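Local coordinates for protein carboxyl esterase NP (Bacillus subtilis, PDB 4CCW) that hydrolyses carboxylic esters to an alcohol and a carboxylate, as a carboxylesterase of the alpha/beta hydrolase fold, at residues 66-71 against 194-199; 144-149 against 232-237. All blocks are in the same frame, centred on the assembly; numbering follows the deposited sequence.

Both contacts belong to one alpha/beta hydrolase fold, but they lie on opposite sides of the chain's centre, their own centres 28 Å apart and their nearest atoms about 11 Å apart. Along the chain their segments alternate: 66-71, then 144-149, then 194-199, then 232-237. Interaction 1 joins the loop after strand 56-60 to helix 194-205, beside the pocket that holds (2-hydroxyethoxy)acetic acid. Interaction 2 lies within the central sheet, where the parallel strands 146-152 and 236-241 begin to pair. The chain between these two strands includes helices 163-171, 177-185 and 194-205, and the last packs, through F196, on F65 of the pocket.

Interaction 1. Residues 66-71 against 194-199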
ATOM      1  N   SER A  66       2.804   6.023   3.574  1.00 27.32           N
ATOM      2  CA  SER A  66       4.140   5.863   2.952  1.00 27.40           C
ATOM      3  C   SER A  66       4.770   4.477   3.131  1.00 26.95           C
ATOM      4  O   SER A  66       4.265   3.623   3.872  1.00 26.23           O
ATOM      5  CB  SER A  66       5.133   6.963   3.413  1.00 28.42           C
ATOM      6  OG  SER A  66       5.754   6.618   4.639  1.00 28.47           O
ATOM      7  N   SER A  67       5.917   4.278   2.481  1.00 27.17           N
ATOM      8  CA  SER A  67       6.671   3.036   2.580  1.00 27.54           C
ATOM      9  C   SER A  67       7.247   2.764   3.967  1.00 27.93           C
ATOM     10  O   SER A  67       7.628   1.633   4.273  1.00 28.38           O
ATOM     11  CB  SER A  67       7.801   3.040   1.559  1.00 28.15           C
ATOM     12  OG  SER A  67       7.276   2.905   0.259  1.00 29.03           O
ATOM     13  N   THR A  68       7.316   3.794   4.811  1.00 28.81           N
ATOM     14  CA  THR A  68       7.876   3.628   6.148  1.00 29.14           C
ATOM     15  C   THR A  68       7.028   2.701   7.025  1.00 28.77           C
ATOM     16  O   THR A  68       7.517   2.247   8.067  1.00 29.74           O
ATOM     17  CB  THR A  68       8.027   4.973   6.887  1.00 30.22           C
ATOM     18  OG1 THR A  68       6.726   5.549   7.075  1.00 30.48           O
ATOM     19  CG2 THR A  68       8.924   5.928   6.113  1.00 30.67           C
ATOM     20  N   MET A  69       5.783   2.424   6.608  1.00 27.47           N
ATOM     21  CA  MET A  69       4.855   1.593   7.394  1.00 27.98           C
ATOM     22  C   MET A  69       5.289   0.137   7.519  1.00 27.47           C
ATOM     23  O   MET A  69       4.779  -0.580   8.370  1.00 28.05           O
ATOM     24  CB  MET A  69       3.424   1.638   6.840  1.00 27.22           C
ATOM     25  CG  MET A  69       3.222   0.934   5.509  1.00 26.82           C
ATOM     26  SD  MET A  69       1.467   0.667   5.163  1.00 27.07           S
ATOM     27  CE  MET A  69       1.105  -0.829   6.080  1.00 26.77           C
ATOM     28  N   TRP A  70       6.215  -0.292   6.667  1.00 28.00           N
ATOM     29  CA  TRP A  70       6.633  -1.708   6.626  1.00 27.91           C
ATOM     30  C   TRP A  70       7.633  -2.123   7.686  1.00 29.69           C
ATOM     31  O   TRP A  70       8.158  -3.250   7.643  1.00 29.45           O
ATOM     32  CB  TRP A  70       7.159  -2.062   5.239  1.00 27.74           C
ATOM     33  CG  TRP A  70       6.147  -1.891   4.133  1.00 26.98           C
ATOM     34  CD1 TRP A  70       6.201  -1.011   3.059  1.00 26.25           C
ATOM     35  CD2 TRP A  70       4.891  -2.638   3.955  1.00 26.10           C
ATOM     36  NE1 TRP A  70       5.082  -1.137   2.265  1.00 26.21           N
ATOM     37  CE2 TRP A  70       4.265  -2.107   2.742  1.00 26.41           C
ATOM     38  CE3 TRP A  70       4.246  -3.652   4.663  1.00 26.73           C
ATOM     39  CZ2 TRP A  70       3.045  -2.592   2.268  1.00 25.17           C
ATOM     40  CZ3 TRP A  70       3.017  -4.128   4.178  1.00 26.05           C
ATOM     41  CH2 TRP A  70       2.435  -3.603   3.010  1.00 25.92           C
ATOM     42  N   TYR A  71       7.885  -1.253   8.670  1.00 30.64           N
ATOM     43  CA  TYR A  71       8.894  -1.557   9.703  1.00 31.74           C
ATOM     44  C   TYR A  71       8.673  -2.853  10.509  1.00 31.98           C
ATOM     45  O   TYR A  71       9.660  -3.463  10.931  1.00 32.44           O
ATOM     46  CB  TYR A  71       9.175  -0.350  10.627  1.00 32.87           C
ATOM     47  CG  TYR A  71       8.030   0.049  11.532  1.00 32.85           C
ATOM     48  CD1 TYR A  71       7.841  -0.570  12.764  1.00 33.67           C
ATOM     49  CD2 TYR A  71       7.133   1.055  11.155  1.00 32.57           C
ATOM     50  CE1 TYR A  71       6.784  -0.216  13.589  1.00 34.33           C
ATOM     51  CE2 TYR A  71       6.083   1.427  11.977  1.00 32.90           C
ATOM     52  CZ  TYR A  71       5.905   0.788  13.185  1.00 33.85           C
ATOM     53  OH  TYR A  71       4.862   1.145  14.001  1.00 34.44           O
ATOM     54  N   PRO A 194       4.870   5.728  18.012  1.00 37.86           N
ATOM     55  CA  PRO A 194       4.655   7.182  18.095  1.00 38.30           C
ATOM     56  C   PRO A 194       5.388   7.986  17.009  1.00 37.03           C
ATOM     57  O   PRO A 194       4.880   9.013  16.569  1.00 36.72           O
ATOM     58  CB  PRO A 194       5.194   7.539  19.481  1.00 40.81           C
ATOM     59  CG  PRO A 194       5.047   6.287  20.276  1.00 41.72           C
ATOM     60  CD  PRO A 194       5.282   5.159  19.313  1.00 40.05           C
ATOM     61  N   ILE A 195       6.550   7.511  16.567  1.00 37.23           N
ATOM     62  CA  ILE A 195       7.317   8.211  15.532  1.00 37.05           C
ATOM     63  C   ILE A 195       6.616   8.066  14.187  1.00 35.04           C
ATOM     64  O   ILE A 195       6.543   9.022  13.406  1.00 35.19           O
ATOM     65  CB  ILE A 195       8.792   7.744  15.465  1.00 39.02           C
ATOM     66  CG1 ILE A 195       9.555   8.234  16.706  1.00 41.46           C
ATOM     67  CG2 ILE A 195       9.483   8.291  14.224  1.00 39.48           C
ATOM     68  CD1 ILE A 195      11.009   7.810  16.777  1.00 44.53           C
ATOM     69  N   PHE A 196       6.068   6.881  13.944  1.00 33.59           N
ATOM     70  CA  PHE A 196       5.292   6.641  12.736  1.00 32.48           C
ATOM     71  C   PHE A 196       4.051   7.529  12.715  1.00 31.67           C
ATOM     72  O   PHE A 196       3.698   8.091  11.676  1.00 31.05           O
ATOM     73  CB  PHE A 196       4.893   5.171  12.591  1.00 32.33           C
ATOM     74  CG  PHE A 196       4.063   4.910  11.371  1.00 31.77           C
ATOM     75  CD1 PHE A 196       4.660   4.853  10.114  1.00 32.13           C
ATOM     76  CD2 PHE A 196       2.682   4.772  11.463  1.00 31.27           C
ATOM     77  CE1 PHE A 196       3.899   4.643   8.978  1.00 32.29           C
ATOM     78  CE2 PHE A 196       1.911   4.577  10.329  1.00 31.20           C
ATOM     79  CZ  PHE A 196       2.522   4.503   9.082  1.00 31.62           C
ATOM     80  N   VAL A 197       3.388   7.642  13.866  1.00 32.54           N
ATOM     81  CA  VAL A 197       2.179   8.464  13.980  1.00 32.67           C
ATOM     82  C   VAL A 197       2.510   9.933  13.742  1.00 33.26           C
ATOM     83  O   VAL A 197       1.745  10.629  13.064  1.00 33.53           O
ATOM     84  CB  VAL A 197       1.447   8.288  15.338  1.00 34.23           C
ATOM     85  CG1 VAL A 197       0.258   9.242  15.439  1.00 35.89           C
ATOM     86  CG2 VAL A 197       0.967   6.856  15.515  1.00 34.07           C
ATOM     87  N   LYS A 198       3.623  10.402  14.317  1.00 33.97           N
ATOM     88  CA  LYS A 198       4.099  11.767  14.092  1.00 34.94           C
ATOM     89  C   LYS A 198       4.239  12.075  12.605  1.00 33.38           C
ATOM     90  O   LYS A 198       3.882  13.171  12.162  1.00 33.54           O
ATOM     91  CB  LYS A 198       5.433  12.027  14.807  1.00 37.18           C
ATOM     92  CG  LYS A 198       5.300  12.459  16.259  1.00 40.34           C
ATOM     93  CD  LYS A 198       6.659  12.851  16.822  1.00 43.43           C
ATOM     94  CE  LYS A 198       6.550  13.421  18.230  1.00 47.15           C
ATOM     95  NZ  LYS A 198       7.780  14.159  18.634  1.00 51.32           N
ATOM     96  N   GLN A 199       4.757  11.107  11.845  1.00 32.08           N
ATOM     97  CA  GLN A 199       4.875  11.240  10.393  1.00 31.29           C
ATOM     98  C   GLN A 199       3.511  11.303   9.710  1.00 30.57           C
ATOM     99  O   GLN A 199       3.293  12.102   8.795  1.00 30.58           O
ATOM    100  CB  GLN A 199       5.723  10.104   9.800  1.00 31.47           C
ATOM    101  CG  GLN A 199       5.887  10.185   8.284  1.00 31.57           C
ATOM    102  CD  GLN A 199       6.335   8.882   7.646  1.00 32.30           C
ATOM    103  OE1 GLN A 199       6.705   7.933   8.328  1.00 32.94           O
ATOM    104  NE2 GLN A 199       6.315   8.842   6.327  1.00 32.49           N
TER
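S66 and T68 together meet the carboxamide of Q199. NE2 of Q199 donates to S66 OG at 2.8 Å, a bent bond (137° at the hydrogen) with the oxygen tilted from the amide plane. The same OG accepts from the backbone N of T68, forming an ST turn. T68 reaches tip to tip toward Q199 and donates from OG1 to Q199 OE1 at 2.7 Å; the same OG1 lies at the edge of the F196 ring. With CG anti to the backbone N (chi1 -180°) and the chain extended beyond it, Q199 carries its amide to these hydroxyls; Y17 and S24 bind it as well. An alanine in place of Q199 would probably leave the hydroxyls of S66 and T68 without their amide partner and open a gap between loop and helix. M69 follows, its CB 3.7 Å from F196 CE1. Y71 CE2 lies 4.0 Å from F196 CB, and Y71 OH is hydrogen-bonded to the backbone N of H193. Helix 12-24 flanks the amide end through Y17 and Y21, M277 of helix 275-278 touches Y71 and F196, and the side chain of M69 packs on L128 of strand 123-128 and lies about 8 Å from that of H273, the probable catalytic proton acceptor.

Interaction 2. Residues 144-149 against 232-237; sequences ERVKSA and ARVPIL
V146 and V234 meet where two neighbouring parallel strands of the alpha/beta hydrolase sheet, 146-152 and 236-241, come together. The V234 side chain shows how the approach is filled. Its CB branches into two methyls, and CG1, anti to the backbone N (chi1 178°), makes most of the contacts: it lies 3.7 Å from V146 CG1 and also rests against the carbonyl oxygen of V146 and CA of S148. CG2 makes a lighter contact, with V146 O alone. The two valines cross at about a right angle, and F138 of helix 130-141 packs on V146 while P143 touches V234. Next in the chain, P235 lays its ring against K147 and S148, with P235 CD 3.3 Å from the carbonyl oxygen of K147 and CG beside S148 CB. The S148 hydroxyl takes no part here and is hydrogen-bonded to H124 ND1 on strand 123-128.

Beyond the proline the strands pair in register, A149 with I236. A149 is gripped through both of its backbone polar groups: its N donates to P235 O at 3.0 Å, and its O accepts from L237 N. This alternation, one residue bonding to those before and after its partner, is the parallel beta pattern. On the sheet face that carries A149, T135 and L139 of helix 130-141 pack against its methyl, whereas L237 touches R286 and F290 of helix 280-291. The carbonyl oxygen of A149 also receives a CA-H...O contact, I236 CA lying 3.3 Å from A149 O.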
ATOM      1  N   GLU A 144       2.276 -11.196 -16.719  1.00 36.67           N
ATOM      2  CA  GLU A 144       3.597 -11.637 -17.135  1.00 38.09           C
ATOM      3  C   GLU A 144       4.733 -11.108 -16.244  1.00 37.00           C
ATOM      4  O   GLU A 144       5.892 -11.544 -16.386  1.00 38.01           O
ATOM      5  CB  GLU A 144       3.847 -11.218 -18.593  1.00 40.72           C
ATOM      6  CG  GLU A 144       4.095  -9.723 -18.792  1.00 41.81           C
ATOM      7  CD  GLU A 144       2.833  -8.901 -19.039  1.00 42.74           C
ATOM      8  OE1 GLU A 144       1.712  -9.438 -18.902  1.00 41.93           O
ATOM      9  OE2 GLU A 144       2.968  -7.702 -19.384  1.00 44.40           O
ATOM     10  N   ARG A 145       4.403 -10.151 -15.376  1.00 34.83           N
ATOM     11  CA  ARG A 145       5.371  -9.476 -14.503  1.00 33.77           C
ATOM     12  C   ARG A 145       5.202  -9.792 -13.022  1.00 32.77           C
ATOM     13  O   ARG A 145       6.014  -9.360 -12.199  1.00 31.88           O
ATOM     14  CB  ARG A 145       5.305  -7.948 -14.681  1.00 33.10           C
ATOM     15  CG  ARG A 145       5.485  -7.455 -16.117  1.00 34.04           C
ATOM     16  CD  ARG A 145       6.785  -7.925 -16.787  1.00 35.02           C
ATOM     17  NE  ARG A 145       7.987  -7.260 -16.267  1.00 34.74           N
ATOM     18  CZ  ARG A 145       8.403  -6.044 -16.637  1.00 35.03           C
ATOM     19  NH1 ARG A 145       7.729  -5.355 -17.550  1.00 34.61           N
ATOM     20  NH2 ARG A 145       9.511  -5.520 -16.109  1.00 34.80           N
ATOM     21  N   VAL A 146       4.150 -10.535 -12.685  1.00 31.86           N
ATOM     22  CA  VAL A 146       3.821 -10.799 -11.287  1.00 31.37           C
ATOM     23  C   VAL A 146       3.870 -12.305 -11.042  1.00 32.12           C
ATOM     24  O   VAL A 146       3.080 -13.060 -11.610  1.00 32.35           O
ATOM     25  CB  VAL A 146       2.419 -10.242 -10.909  1.00 30.35           C
ATOM     26  CG1 VAL A 146       2.201 -10.271  -9.397  1.00 29.28           C
ATOM     27  CG2 VAL A 146       2.225  -8.824 -11.425  1.00 30.19           C
ATOM     28  N   LYS A 147       4.797 -12.741 -10.195  1.00 32.70           N
ATOM     29  CA  LYS A 147       4.885 -14.163  -9.820  1.00 33.57           C
ATOM     30  C   LYS A 147       3.662 -14.587  -8.997  1.00 33.20           C
ATOM     31  O   LYS A 147       3.017 -15.600  -9.288  1.00 32.95           O
ATOM     32  CB  LYS A 147       6.177 -14.430  -9.043  1.00 35.08           C
ATOM     33  CG  LYS A 147       7.440 -14.151  -9.848  1.00 37.64           C
ATOM     34  CD  LYS A 147       8.700 -14.681  -9.176  1.00 39.76           C
ATOM     35  CE  LYS A 147       9.939 -14.430 -10.031  1.00 40.96           C
ATOM     36  NZ  LYS A 147      10.123 -15.416 -11.144  1.00 43.49           N
ATOM     37  N   SER A 148       3.364 -13.801  -7.967  1.00 31.64           N
ATOM     38  CA  SER A 148       2.184 -13.988  -7.121  1.00 30.81           C
ATOM     39  C   SER A 148       2.037 -12.715  -6.301  1.00 29.86           C
ATOM     40  O   SER A 148       2.975 -11.924  -6.224  1.00 29.60           O
ATOM     41  CB  SER A 148       2.306 -15.235  -6.235  1.00 32.92           C
ATOM     42  OG  SER A 148       3.167 -15.018  -5.133  1.00 34.17           O
ATOM     43  N   ALA A 149       0.864 -12.517  -5.706  1.00 27.96           N
ATOM     44  CA  ALA A 149       0.542 -11.259  -5.035  1.00 26.95           C
ATOM     45  C   ALA A 149      -0.217 -11.518  -3.750  1.00 26.49           C
ATOM     46  O   ALA A 149      -1.098 -12.377  -3.713  1.00 26.58           O
ATOM     47  CB  ALA A 149      -0.269 -10.374  -5.963  1.00 26.77           C
ATOM     48  N   ALA A 232      -8.361 -12.968 -13.651  1.00 26.66           N
ATOM     49  CA  ALA A 232      -7.083 -13.059 -12.912  1.00 27.22           C
ATOM     50  C   ALA A 232      -6.299 -14.306 -13.304  1.00 28.24           C
ATOM     51  O   ALA A 232      -6.848 -15.410 -13.299  1.00 28.63           O
ATOM     52  CB  ALA A 232      -7.323 -13.047 -11.408  1.00 26.78           C
ATOM     53  N   ARG A 233      -5.018 -14.128 -13.625  1.00 29.25           N
ATOM     54  CA  ARG A 233      -4.145 -15.247 -14.053  1.00 30.81           C
ATOM     55  C   ARG A 233      -2.866 -15.340 -13.205  1.00 30.54           C
ATOM     56  O   ARG A 233      -1.879 -15.968 -13.595  1.00 31.87           O
ATOM     57  CB  ARG A 233      -3.776 -15.077 -15.530  1.00 32.88           C
ATOM     58  CG  ARG A 233      -4.906 -15.363 -16.505  1.00 34.82           C
ATOM     59  CD  ARG A 233      -4.372 -15.488 -17.933  1.00 37.15           C
ATOM     60  NE  ARG A 233      -4.156 -14.185 -18.570  1.00 38.60           N
ATOM     61  CZ  ARG A 233      -3.089 -13.866 -19.301  1.00 40.45           C
ATOM     62  NH1 ARG A 233      -2.101 -14.730 -19.465  1.00 42.14           N
ATOM     63  NH2 ARG A 233      -2.996 -12.668 -19.860  1.00 41.66           N
ATOM     64  N   VAL A 234      -2.895 -14.701 -12.044  1.00 29.11           N
ATOM     65  CA  VAL A 234      -1.781 -14.660 -11.115  1.00 28.85           C
ATOM     66  C   VAL A 234      -2.298 -15.198  -9.766  1.00 27.73           C
ATOM     67  O   VAL A 234      -3.401 -14.838  -9.353  1.00 27.13           O
ATOM     68  CB  VAL A 234      -1.274 -13.193 -10.965  1.00 29.03           C
ATOM     69  CG1 VAL A 234      -0.132 -13.090  -9.969  1.00 29.25           C
ATOM     70  CG2 VAL A 234      -0.809 -12.641 -12.307  1.00 29.81           C
ATOM     71  N   PRO A 235      -1.508 -16.026  -9.062  1.00 27.76           N
ATOM     72  CA  PRO A 235      -1.977 -16.457  -7.731  1.00 27.28           C
ATOM     73  C   PRO A 235      -2.073 -15.284  -6.769  1.00 26.54           C
ATOM     74  O   PRO A 235      -1.166 -14.442  -6.723  1.00 26.93           O
ATOM     75  CB  PRO A 235      -0.891 -17.445  -7.250  1.00 28.18           C
ATOM     76  CG  PRO A 235       0.051 -17.626  -8.388  1.00 29.29           C
ATOM     77  CD  PRO A 235      -0.154 -16.519  -9.370  1.00 29.10           C
ATOM     78  N   ILE A 236      -3.161 -15.256  -5.989  1.00 25.59           N
ATOM     79  CA  ILE A 236      -3.445 -14.190  -5.053  1.00 24.99           C
ATOM     80  C   ILE A 236      -3.678 -14.744  -3.657  1.00 25.05           C
ATOM     81  O   ILE A 236      -4.361 -15.754  -3.490  1.00 25.01           O
ATOM     82  CB  ILE A 236      -4.688 -13.399  -5.511  1.00 24.14           C
ATOM     83  CG1 ILE A 236      -4.389 -12.663  -6.831  1.00 24.21           C
ATOM     84  CG2 ILE A 236      -5.205 -12.474  -4.414  1.00 23.32           C
ATOM     85  CD1 ILE A 236      -5.615 -12.038  -7.450  1.00 24.08           C
ATOM     86  N   LEU A 237      -3.063 -14.096  -2.669  1.00 24.74           N
ATOM     87  CA  LEU A 237      -3.377 -14.348  -1.275  1.00 24.83           C
ATOM     88  C   LEU A 237      -4.101 -13.103  -0.829  1.00 23.52           C
ATOM     89  O   LEU A 237      -3.548 -12.014  -0.888  1.00 23.87           O
ATOM     90  CB  LEU A 237      -2.114 -14.564  -0.426  1.00 25.64           C
ATOM     91  CG  LEU A 237      -2.297 -14.565   1.103  1.00 26.19           C
ATOM     92  CD1 LEU A 237      -2.901 -15.886   1.575  1.00 26.31           C
ATOM     93  CD2 LEU A 237      -0.957 -14.347   1.799  1.00 27.21           C
TER